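Local coordinates for protein DNA photolyase (Agrobacterium tumefaciens, PDB 4U63) that repairs cyclobutane pyrimidine dimers in ultraviolet-damaged DNA, probably by light-driven electron transfer from its flavin, with a methenyltetrahydrofolate as antenna chromophore, at residues 24-29 with 108-113; 33-38 with 76-81; 40-45 with 114-119. All blocks are in the same frame, centred on the assembly; numbering follows the deposited sequence.

Contact 1: 24-29 with 108-113; sequences TAPVIV and SETGAD. With SO4 (sulfate ion), chain L.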
loop_
_atom_site.group_PDB
_atom_site.type_symbol
_atom_site.label_atom_id
_atom_site.label_comp_id
_atom_site.label_asym_id
_atom_site.label_seq_id
_atom_site.Cartn_x
_atom_site.Cartn_y
_atom_site.Cartn_z
ATOM N N THR A 24 30.451 -11.840 -23.082
ATOM C CA THR A 24 29.507 -12.323 -22.111
ATOM C C THR A 24 28.113 -12.052 -22.658
ATOM O O THR A 24 27.852 -10.974 -23.192
ATOM C CB THR A 24 29.733 -11.610 -20.771
ATOM O OG1 THR A 24 31.066 -11.890 -20.308
ATOM C CG2 THR A 24 28.727 -12.057 -19.721
ATOM N N ALA A 25 27.223 -13.030 -22.531
ATOM C CA ALA A 25 25.840 -12.860 -22.972
ATOM C C ALA A 25 25.132 -11.779 -22.140
ATOM O O ALA A 25 25.515 -11.517 -20.995
ATOM C CB ALA A 25 25.078 -14.172 -22.865
ATOM N N PRO A 26 24.099 -11.139 -22.713
ATOM C CA PRO A 26 23.294 -10.241 -21.897
ATOM C C PRO A 26 22.492 -10.936 -20.796
ATOM O O PRO A 26 22.379 -12.184 -20.754
ATOM C CB PRO A 26 22.331 -9.599 -22.912
ATOM C CG PRO A 26 23.002 -9.756 -24.230
ATOM C CD PRO A 26 23.736 -11.056 -24.143
ATOM N N VAL A 27 21.945 -10.104 -19.923
ATOM C CA VAL A 27 21.054 -10.526 -18.851
ATOM C C VAL A 27 19.862 -9.567 -18.820
ATOM O O VAL A 27 20.033 -8.333 -18.864
ATOM C CB VAL A 27 21.780 -10.570 -17.478
ATOM C CG1 VAL A 27 22.572 -9.289 -17.212
ATOM C CG2 VAL A 27 20.791 -10.834 -16.342
ATOM N N ILE A 28 18.660 -10.135 -18.749
ATOM C CA ILE A 28 17.439 -9.354 -18.652
ATOM C C ILE A 28 17.034 -9.199 -17.192
ATOM O O ILE A 28 17.005 -10.177 -16.442
ATOM C CB ILE A 28 16.295 -10.021 -19.445
ATOM C CG1 ILE A 28 16.646 -10.023 -20.941
ATOM C CG2 ILE A 28 14.969 -9.307 -19.207
ATOM C CD1 ILE A 28 15.883 -11.033 -21.744
ATOM N N VAL A 29 16.730 -7.965 -16.798
ATOM C CA VAL A 29 16.210 -7.670 -15.471
ATOM C C VAL A 29 14.771 -7.235 -15.636
ATOM O O VAL A 29 14.504 -6.163 -16.178
ATOM C CB VAL A 29 16.989 -6.541 -14.756
ATOM C CG1 VAL A 29 16.413 -6.311 -13.361
ATOM C CG2 VAL A 29 18.465 -6.875 -14.672
ATOM N N SER A 108 15.637 -13.824 -27.624
ATOM C CA SER A 108 16.000 -14.098 -29.006
ATOM C C SER A 108 16.768 -12.931 -29.645
ATOM O O SER A 108 17.811 -13.139 -30.272
ATOM C CB SER A 108 14.750 -14.432 -29.831
ATOM O OG SER A 108 15.087 -14.616 -31.192
ATOM N N GLU A 109 16.252 -11.716 -29.477
ATOM C CA GLU A 109 16.876 -10.527 -30.059
ATOM C C GLU A 109 18.264 -10.226 -29.482
ATOM O O GLU A 109 19.211 -9.954 -30.231
ATOM C CB GLU A 109 15.996 -9.288 -29.857
ATOM C CG GLU A 109 16.663 -8.005 -30.364
ATOM C CD GLU A 109 15.756 -6.794 -30.372
ATOM O OE1 GLU A 109 14.548 -6.935 -30.091
ATOM O OE2 GLU A 109 16.272 -5.692 -30.668
ATOM N N THR A 110 18.367 -10.259 -28.157
ATOM C CA THR A 110 19.596 -9.835 -27.468
ATOM C C THR A 110 20.634 -10.948 -27.302
ATOM O O THR A 110 21.823 -10.663 -27.179
ATOM C CB THR A 110 19.286 -9.275 -26.071
ATOM O OG1 THR A 110 18.707 -10.298 -25.259
ATOM C CG2 THR A 110 18.337 -8.076 -26.156
ATOM N N GLY A 111 20.182 -12.202 -27.298
ATOM C CA GLY A 111 21.048 -13.347 -27.008
ATOM C C GLY A 111 21.277 -13.568 -25.516
ATOM O O GLY A 111 22.201 -14.294 -25.137
ATOM N N ALA A 112 20.442 -12.950 -24.669
ATOM C CA ALA A 112 20.556 -13.079 -23.214
ATOM C C ALA A 112 20.470 -14.539 -22.799
ATOM O O ALA A 112 19.716 -15.308 -23.388
ATOM C CB ALA A 112 19.465 -12.280 -22.515
ATOM N N ASP A 113 21.253 -14.924 -21.798
ATOM C CA ASP A 113 21.205 -16.296 -21.285
ATOM C C ASP A 113 20.540 -16.383 -19.908
ATOM O O ASP A 113 20.386 -17.473 -19.370
ATOM C CB ASP A 113 22.608 -16.928 -21.258
ATOM C CG ASP A 113 23.538 -16.289 -20.241
ATOM O OD1 ASP A 113 23.107 -15.375 -19.498
ATOM O OD2 ASP A 113 24.719 -16.715 -20.197
HETATM S S SO4 L . 31.816 -8.272 -19.032
HETATM O O1 SO4 L . 33.185 -7.759 -18.797
HETATM O O2 SO4 L . 31.611 -8.442 -20.477
HETATM O O3 SO4 L . 31.641 -9.574 -18.349
HETATM O O4 SO4 L . 30.845 -7.287 -18.533
#

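Contact 2: 33-38 with 76-81; sequences KDLRLS and HSLAAL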
loop_
_atom_site.group_PDB
_atom_site.type_symbol
_atom_site.label_atom_id
_atom_site.label_comp_id
_atom_site.label_asym_id
_atom_site.label_seq_id
_atom_site.Cartn_x
_atom_site.Cartn_y
_atom_site.Cartn_z
ATOM N N LYS A 33 7.133 -4.595 -9.102
ATOM C CA LYS A 33 6.894 -3.629 -8.010
ATOM C C LYS A 33 8.165 -3.587 -7.161
ATOM O O LYS A 33 8.171 -3.881 -5.960
ATOM C CB LYS A 33 5.643 -3.966 -7.199
ATOM C CG LYS A 33 4.354 -3.851 -8.009
ATOM C CD LYS A 33 3.100 -4.033 -7.166
ATOM C CE LYS A 33 1.858 -3.640 -7.967
ATOM N NZ LYS A 33 0.569 -3.940 -7.290
ATOM N N ASP A 34 9.247 -3.219 -7.834
ATOM C CA ASP A 34 10.573 -3.144 -7.239
ATOM C C ASP A 34 11.327 -2.034 -7.956
ATOM O O ASP A 34 12.465 -2.205 -8.373
ATOM C CB ASP A 34 11.286 -4.481 -7.413
ATOM C CG ASP A 34 11.452 -4.876 -8.895
ATOM O OD1 ASP A 34 10.750 -4.301 -9.761
ATOM O OD2 ASP A 34 12.291 -5.754 -9.194
ATOM N N LEU A 35 10.677 -0.885 -8.093
ATOM C CA LEU A 35 11.169 0.169 -8.983
ATOM C C LEU A 35 12.204 1.029 -8.287
ATOM O O LEU A 35 11.963 2.180 -7.941
ATOM C CB LEU A 35 9.994 0.990 -9.521
ATOM C CG LEU A 35 8.885 0.142 -10.178
ATOM C CD1 LEU A 35 7.802 1.047 -10.755
ATOM C CD2 LEU A 35 9.438 -0.773 -11.260
ATOM N N ARG A 36 13.369 0.426 -8.102
ATOM C CA ARG A 36 14.488 1.032 -7.410
ATOM C C ARG A 36 15.786 0.411 -7.920
ATOM O O ARG A 36 15.789 -0.728 -8.411
ATOM C CB ARG A 36 14.359 0.785 -5.911
ATOM C CG ARG A 36 14.526 -0.674 -5.495
ATOM C CD ARG A 36 14.367 -0.886 -3.992
ATOM N NE ARG A 36 14.713 -2.261 -3.635
ATOM C CZ ARG A 36 13.893 -3.310 -3.698
ATOM N NH1 ARG A 36 12.628 -3.182 -4.088
ATOM N NH2 ARG A 36 14.347 -4.505 -3.360
ATOM N N LEU A 37 16.885 1.160 -7.799
ATOM C CA LEU A 37 18.228 0.628 -8.065
ATOM C C LEU A 37 18.963 0.202 -6.788
ATOM O O LEU A 37 19.856 -0.650 -6.859
ATOM C CB LEU A 37 19.076 1.656 -8.819
ATOM C CG LEU A 37 18.475 2.291 -10.077
ATOM C CD1 LEU A 37 19.512 3.174 -10.758
ATOM C CD2 LEU A 37 17.947 1.241 -11.043
ATOM N N SER A 38 18.590 0.783 -5.642
ATOM C CA SER A 38 19.235 0.496 -4.362
ATOM C C SER A 38 18.652 -0.753 -3.721
ATOM O O SER A 38 17.480 -1.075 -3.905
ATOM C CB SER A 38 19.086 1.671 -3.386
ATOM O OG SER A 38 19.677 2.850 -3.897
ATOM N N HIS A 76 4.602 8.013 -12.856
ATOM C CA HIS A 76 5.705 8.816 -12.336
ATOM C C HIS A 76 6.858 7.954 -11.846
ATOM O O HIS A 76 8.014 8.321 -12.018
ATOM C CB HIS A 76 5.206 9.734 -11.244
ATOM C CG HIS A 76 4.310 10.803 -11.761
ATOM N ND1 HIS A 76 4.748 11.766 -12.638
ATOM C CD2 HIS A 76 3.006 11.063 -11.535
ATOM C CE1 HIS A 76 3.752 12.576 -12.934
ATOM N NE2 HIS A 76 2.684 12.175 -12.273
ATOM N N SER A 77 6.539 6.807 -11.260
ATOM C CA SER A 77 7.552 5.866 -10.825
ATOM C C SER A 77 8.388 5.351 -11.998
ATOM O O SER A 77 9.602 5.296 -11.908
ATOM C CB SER A 77 6.923 4.689 -10.083
ATOM O OG SER A 77 7.939 3.936 -9.454
ATOM N N LEU A 78 7.724 4.967 -13.088
ATOM C CA LEU A 78 8.422 4.498 -14.294
ATOM C C LEU A 78 9.259 5.602 -14.946
ATOM O O LEU A 78 10.380 5.356 -15.394
ATOM C CB LEU A 78 7.430 3.912 -15.296
ATOM C CG LEU A 78 6.800 2.583 -14.876
ATOM C CD1 LEU A 78 5.680 2.224 -15.842
ATOM C CD2 LEU A 78 7.831 1.468 -14.816
ATOM N N ALA A 79 8.727 6.817 -14.980
ATOM C CA ALA A 79 9.493 7.948 -15.484
ATOM C C ALA A 79 10.759 8.160 -14.650
ATOM O O ALA A 79 11.841 8.361 -15.198
ATOM C CB ALA A 79 8.649 9.208 -15.493
ATOM N N ALA A 80 10.628 8.095 -13.328
ATOM C CA ALA A 80 11.788 8.278 -12.446
ATOM C C ALA A 80 12.806 7.151 -12.591
ATOM O O ALA A 80 14.008 7.407 -12.645
ATOM C CB ALA A 80 11.344 8.404 -11.002
ATOM N N LEU A 81 12.330 5.908 -12.660
ATOM C CA LEU A 81 13.227 4.761 -12.810
ATOM C C LEU A 81 13.994 4.844 -14.134
ATOM O O LEU A 81 15.207 4.612 -14.168
ATOM C CB LEU A 81 12.456 3.431 -12.719
ATOM C CG LEU A 81 13.309 2.171 -12.870
ATOM C CD1 LEU A 81 14.328 2.078 -11.744
ATOM C CD2 LEU A 81 12.424 0.933 -12.905
HETATM O O HOH W 1 10.969 4.338 -9.379
#

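Contact 3: 40-45 with 114-119; sequences NLALLA and TVVWNR. With SO4 (sulfate ion), chain D; SO4 (sulfate ion), chain E.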
loop_
_atom_site.group_PDB
_atom_site.type_symbol
_atom_site.label_atom_id
_atom_site.label_comp_id
_atom_site.label_asym_id
_atom_site.label_seq_id
_atom_site.Cartn_x
_atom_site.Cartn_y
_atom_site.Cartn_z
ATOM N N ASN A 40 18.783 -3.775 -4.422
ATOM C CA ASN A 40 18.078 -4.541 -5.444
ATOM C C ASN A 40 18.954 -5.720 -5.844
ATOM O O ASN A 40 19.862 -5.581 -6.677
ATOM C CB ASN A 40 17.738 -3.625 -6.627
ATOM C CG ASN A 40 16.926 -4.322 -7.698
ATOM O OD1 ASN A 40 17.002 -5.536 -7.854
ATOM N ND2 ASN A 40 16.147 -3.556 -8.449
ATOM N N LEU A 41 18.690 -6.880 -5.235
ATOM C CA LEU A 41 19.552 -8.064 -5.423
ATOM C C LEU A 41 19.510 -8.608 -6.842
ATOM O O LEU A 41 20.510 -9.114 -7.338
ATOM C CB LEU A 41 19.203 -9.173 -4.418
ATOM C CG LEU A 41 19.494 -8.876 -2.937
ATOM C CD1 LEU A 41 19.048 -10.023 -2.044
ATOM C CD2 LEU A 41 20.970 -8.585 -2.707
ATOM N N ALA A 42 18.358 -8.495 -7.503
ATOM C CA ALA A 42 18.252 -8.932 -8.901
ATOM C C ALA A 42 19.159 -8.095 -9.794
ATOM O O ALA A 42 19.931 -8.631 -10.595
ATOM C CB ALA A 42 16.813 -8.853 -9.389
ATOM N N LEU A 43 19.070 -6.778 -9.652
ATOM C CA LEU A 43 19.920 -5.872 -10.437
ATOM C C LEU A 43 21.411 -6.113 -10.147
ATOM O O LEU A 43 22.226 -6.156 -11.068
ATOM C CB LEU A 43 19.552 -4.421 -10.168
ATOM C CG LEU A 43 20.295 -3.369 -10.990
ATOM C CD1 LEU A 43 20.029 -3.513 -12.476
ATOM C CD2 LEU A 43 19.887 -1.988 -10.519
ATOM N N LEU A 44 21.755 -6.278 -8.875
ATOM C CA LEU A 44 23.140 -6.600 -8.493
ATOM C C LEU A 44 23.609 -7.921 -9.091
ATOM O O LEU A 44 24.755 -8.036 -9.530
ATOM C CB LEU A 44 23.298 -6.599 -6.972
ATOM C CG LEU A 44 23.164 -5.207 -6.334
ATOM C CD1 LEU A 44 23.090 -5.317 -4.821
ATOM C CD2 LEU A 44 24.297 -4.273 -6.738
ATOM N N ALA A 45 22.721 -8.915 -9.121
ATOM C CA ALA A 45 23.010 -10.177 -9.804
ATOM C C ALA A 45 23.309 -9.965 -11.292
ATOM O O ALA A 45 24.230 -10.578 -11.843
ATOM C CB ALA A 45 21.850 -11.147 -9.640
ATOM N N THR A 114 20.147 -15.232 -19.350
ATOM C CA THR A 114 19.613 -15.165 -18.003
ATOM C C THR A 114 18.499 -14.133 -17.899
ATOM O O THR A 114 18.566 -13.058 -18.516
ATOM C CB THR A 114 20.740 -14.818 -16.986
ATOM O OG1 THR A 114 21.783 -15.792 -17.075
ATOM C CG2 THR A 114 20.228 -14.770 -15.539
ATOM N N VAL A 115 17.476 -14.474 -17.118
ATOM C CA VAL A 115 16.460 -13.528 -16.702
ATOM C C VAL A 115 16.473 -13.516 -15.184
ATOM O O VAL A 115 16.449 -14.572 -14.558
ATOM C CB VAL A 115 15.045 -13.905 -17.174
ATOM C CG1 VAL A 115 14.046 -12.836 -16.733
ATOM C CG2 VAL A 115 15.004 -14.083 -18.688
ATOM N N VAL A 116 16.522 -12.319 -14.605
ATOM C CA VAL A 116 16.404 -12.162 -13.171
ATOM C C VAL A 116 15.225 -11.273 -12.805
ATOM O O VAL A 116 14.814 -10.393 -13.578
ATOM C CB VAL A 116 17.691 -11.588 -12.532
ATOM C CG1 VAL A 116 18.857 -12.542 -12.750
ATOM C CG2 VAL A 116 18.013 -10.195 -13.076
ATOM N N TRP A 117 14.687 -11.517 -11.621
ATOM C CA TRP A 117 13.684 -10.657 -11.034
ATOM C C TRP A 117 13.684 -10.749 -9.515
ATOM O O TRP A 117 14.223 -11.684 -8.928
ATOM C CB TRP A 117 12.282 -10.968 -11.587
ATOM C CG TRP A 117 11.720 -12.379 -11.348
ATOM C CD1 TRP A 117 11.316 -12.924 -10.150
ATOM C CD2 TRP A 117 11.452 -13.376 -12.346
ATOM N NE1 TRP A 117 10.835 -14.203 -10.350
ATOM C CE2 TRP A 117 10.910 -14.503 -11.685
ATOM C CE3 TRP A 117 11.632 -13.431 -13.736
ATOM C CZ2 TRP A 117 10.541 -15.672 -12.369
ATOM C CZ3 TRP A 117 11.263 -14.589 -14.416
ATOM C CH2 TRP A 117 10.723 -15.697 -13.728
ATOM N N ASN A 118 13.083 -9.747 -8.894
ATOM C CA ASN A 118 12.836 -9.773 -7.471
ATOM C C ASN A 118 11.510 -10.451 -7.205
ATOM O O ASN A 118 10.504 -10.161 -7.865
ATOM C CB ASN A 118 12.858 -8.361 -6.914
ATOM C CG ASN A 118 14.238 -7.755 -6.998
ATOM O OD1 ASN A 118 15.201 -8.339 -6.496
ATOM N ND2 ASN A 118 14.357 -6.610 -7.641
ATOM N N ARG A 119 11.523 -11.357 -6.235
ATOM C CA ARG A 119 10.331 -12.112 -5.870
ATOM C C ARG A 119 9.215 -11.168 -5.454
ATOM O O ARG A 119 9.467 -10.096 -4.863
ATOM C CB ARG A 119 10.630 -13.070 -4.720
ATOM C CG ARG A 119 11.554 -14.190 -5.100
ATOM C CD ARG A 119 12.044 -14.933 -3.878
ATOM N NE ARG A 119 13.143 -15.815 -4.242
ATOM C CZ ARG A 119 14.055 -16.289 -3.398
ATOM N NH1 ARG A 119 14.030 -15.972 -2.099
ATOM N NH2 ARG A 119 15.010 -17.089 -3.862
HETATM S S SO4 D . 17.352 -17.693 -1.112
HETATM O O1 SO4 D . 16.708 -18.404 -2.232
HETATM O O2 SO4 D . 18.778 -17.471 -1.425
HETATM O O3 SO4 D . 17.248 -18.525 0.103
HETATM O O4 SO4 D . 16.685 -16.393 -0.878
HETATM S S SO4 E . 15.284 -19.126 -7.556
HETATM O O1 SO4 E . 15.292 -20.550 -7.941
HETATM O O2 SO4 E . 16.394 -18.397 -8.192
HETATM O O3 SO4 E . 13.991 -18.556 -7.986
HETATM O O4 SO4 E . 15.436 -19.013 -6.091
HETATM O O HOH W 2 16.084 -7.246 -3.969
#

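Contact 1: 24-29 with 108-113
T110, on helix 99-110, meets P26 just ahead of strand 27-31, at the N-terminal end of the sheet strands in the Rossmann-like alpha/beta domain of photolyases. Here the chain leaves the helix and turns back toward the parallel sheet, in which strand 114-118 will lie beside 27-31. The carbonyl oxygen of T110 sits 3.3 Å from CG of P26, against the proline ring. The hydroxyl of T110 looks back to its own chain: with chi1 at 63°, OG1 lies between the backbone N and the carbonyl carbon, where it takes the amide of A112 in an ST turn and also bonds to L106 O. G111 follows with positive phi, the first residue to break helical geometry, and its O stands 3.7 Å from both A25 CB and P26 CD. A112 packs its methyl against both P26 and I28. Its CB lies 3.9 Å from P26 CB and equally far from I28 CD1, the tip of an isoleucine that also packs on L103, L106 and I107 of the helix. The CA of A112 makes a CA-H...O contact of 3.2 Å with P26 O. At D113 the carboxylate comes alongside A25 CB, while its OD1 is hydrogen-bonded to H49 NE2 at the end of helix 41-49. A single backbone bond ties the two segments, ahead of the regular pairing of I28 with T114 and V116: D113 N donates to P26 O over 3.1 Å, the N-H angle being 150° and the donor tilted 26° from the carbonyl plane.

Contact 2: 33-38 with 76-81
L35 lays its isobutyl group over one flank of helix 68-87, with each methyl on a different neighbour. CD1 drops beside S77, 3.2 Å from its OG, and also reaches CD2 of L78 at 4.1 Å. The other branch, CD2, meets CD2 of L81 at 3.8 Å, the two leucine side chains crossing at about a right angle. L81 holds CG anti to its backbone N (chi1 180°), which carries its two methyls out to the loop: while CD2 faces L35, CD1 packs against CD2 of L37 at 3.8 Å. S77 and L81, four residues apart, thus present one helix flank to the loop between strand 27-31 and helix 41-49 of the alpha/beta domain. In that loop L35 is the centre of an inverse gamma turn, closed by R36 N on D34 O at 2.8 Å. Its carbonyl is tied to the helix through water 1, which donates to L35 O at 2.8 Å and to S77 O at 3.0 Å. R36 points the other way and bonds through NH1 to G267 O, and the hydroxyl of S77 pairs with E268 OE2, so loop and helix each hold one of these two neighbouring residues. Leucine methyls therefore supply the direct grip, while the bridging water satisfies a buried turn carbonyl and gives the helix carbonyl S77 O a further partner beyond L81 N.

Contact 3: 40-45 with 114-119
The N-terminus of helix 41-49 is capped by N40, and the same cap is tied to the end of strand 114-118 by N118. OD1 of N40 accepts from L43 N at 3.0 Å, the capping bond, and from N118 ND2 at 2.9 Å. Both N-H groups point almost straight at the oxygen, at 174° each, yet neither uses an in-plane lone pair: they arrive from opposite faces of the N40 amide. With CG anti to the backbone N (chi1 -176°), N40 brings this oxygen back over the first turn of its helix. The amide of N118 is turned 52° to that of N40 and holds the acceptor within its own plane. Its ND2 also bonds to D34 OD2, and ND2 of N40 reaches R36 O, so both amides are fixed against flipping. OD1 of N118 faces the helix start, accepting a weak bond from A42 N at 3.3 Å and a stronger one from water 2, which in turn takes the amide of L41.

In the parallel sheet of this Rossmann-like domain, strand 114-118 neighbours 27-31, and the helix that follows 27-31 runs nearly antiparallel to 114-118 across one face. Its axis passes 7.2 Å from that of 114-118. The small side chain of A42 is consistent with so close an approach: A42 CB rests 3.7 Å from W117 C, while V116 CG2 lies 3.5 Å from A42 O. W117 points to the other face, where helix 123-138 packs on it and R32 makes a cation-pi contact. Beyond the strand, R119 offers NH1 and NH2 to a sulfate, NH2 bonding its O1 at 2.7 Å, with a second sulfate also at NH2.

Overall arrangement
Contacts 1 and 3 share two neighbouring strands of the parallel sheet, 27-31 and 114-118: I28 bonds through its backbone to T114 and V116, and V29 CG2 packs on V116 CG2. Contact 1 lies at the outer end of these strands, partly buried, its centre about 33 Å from the chain's centre, and relies on backbone atoms and small apolar groups. Contact 3, buried, adds an amide network where helix 41-49 starts. Contact 2 is buried too, its centre about 16 Å from the chain's centre, and is chiefly leucine packing with one water. It joins contact 3 through D34 OD2, bonded to N118 ND2, and through L37 against L43.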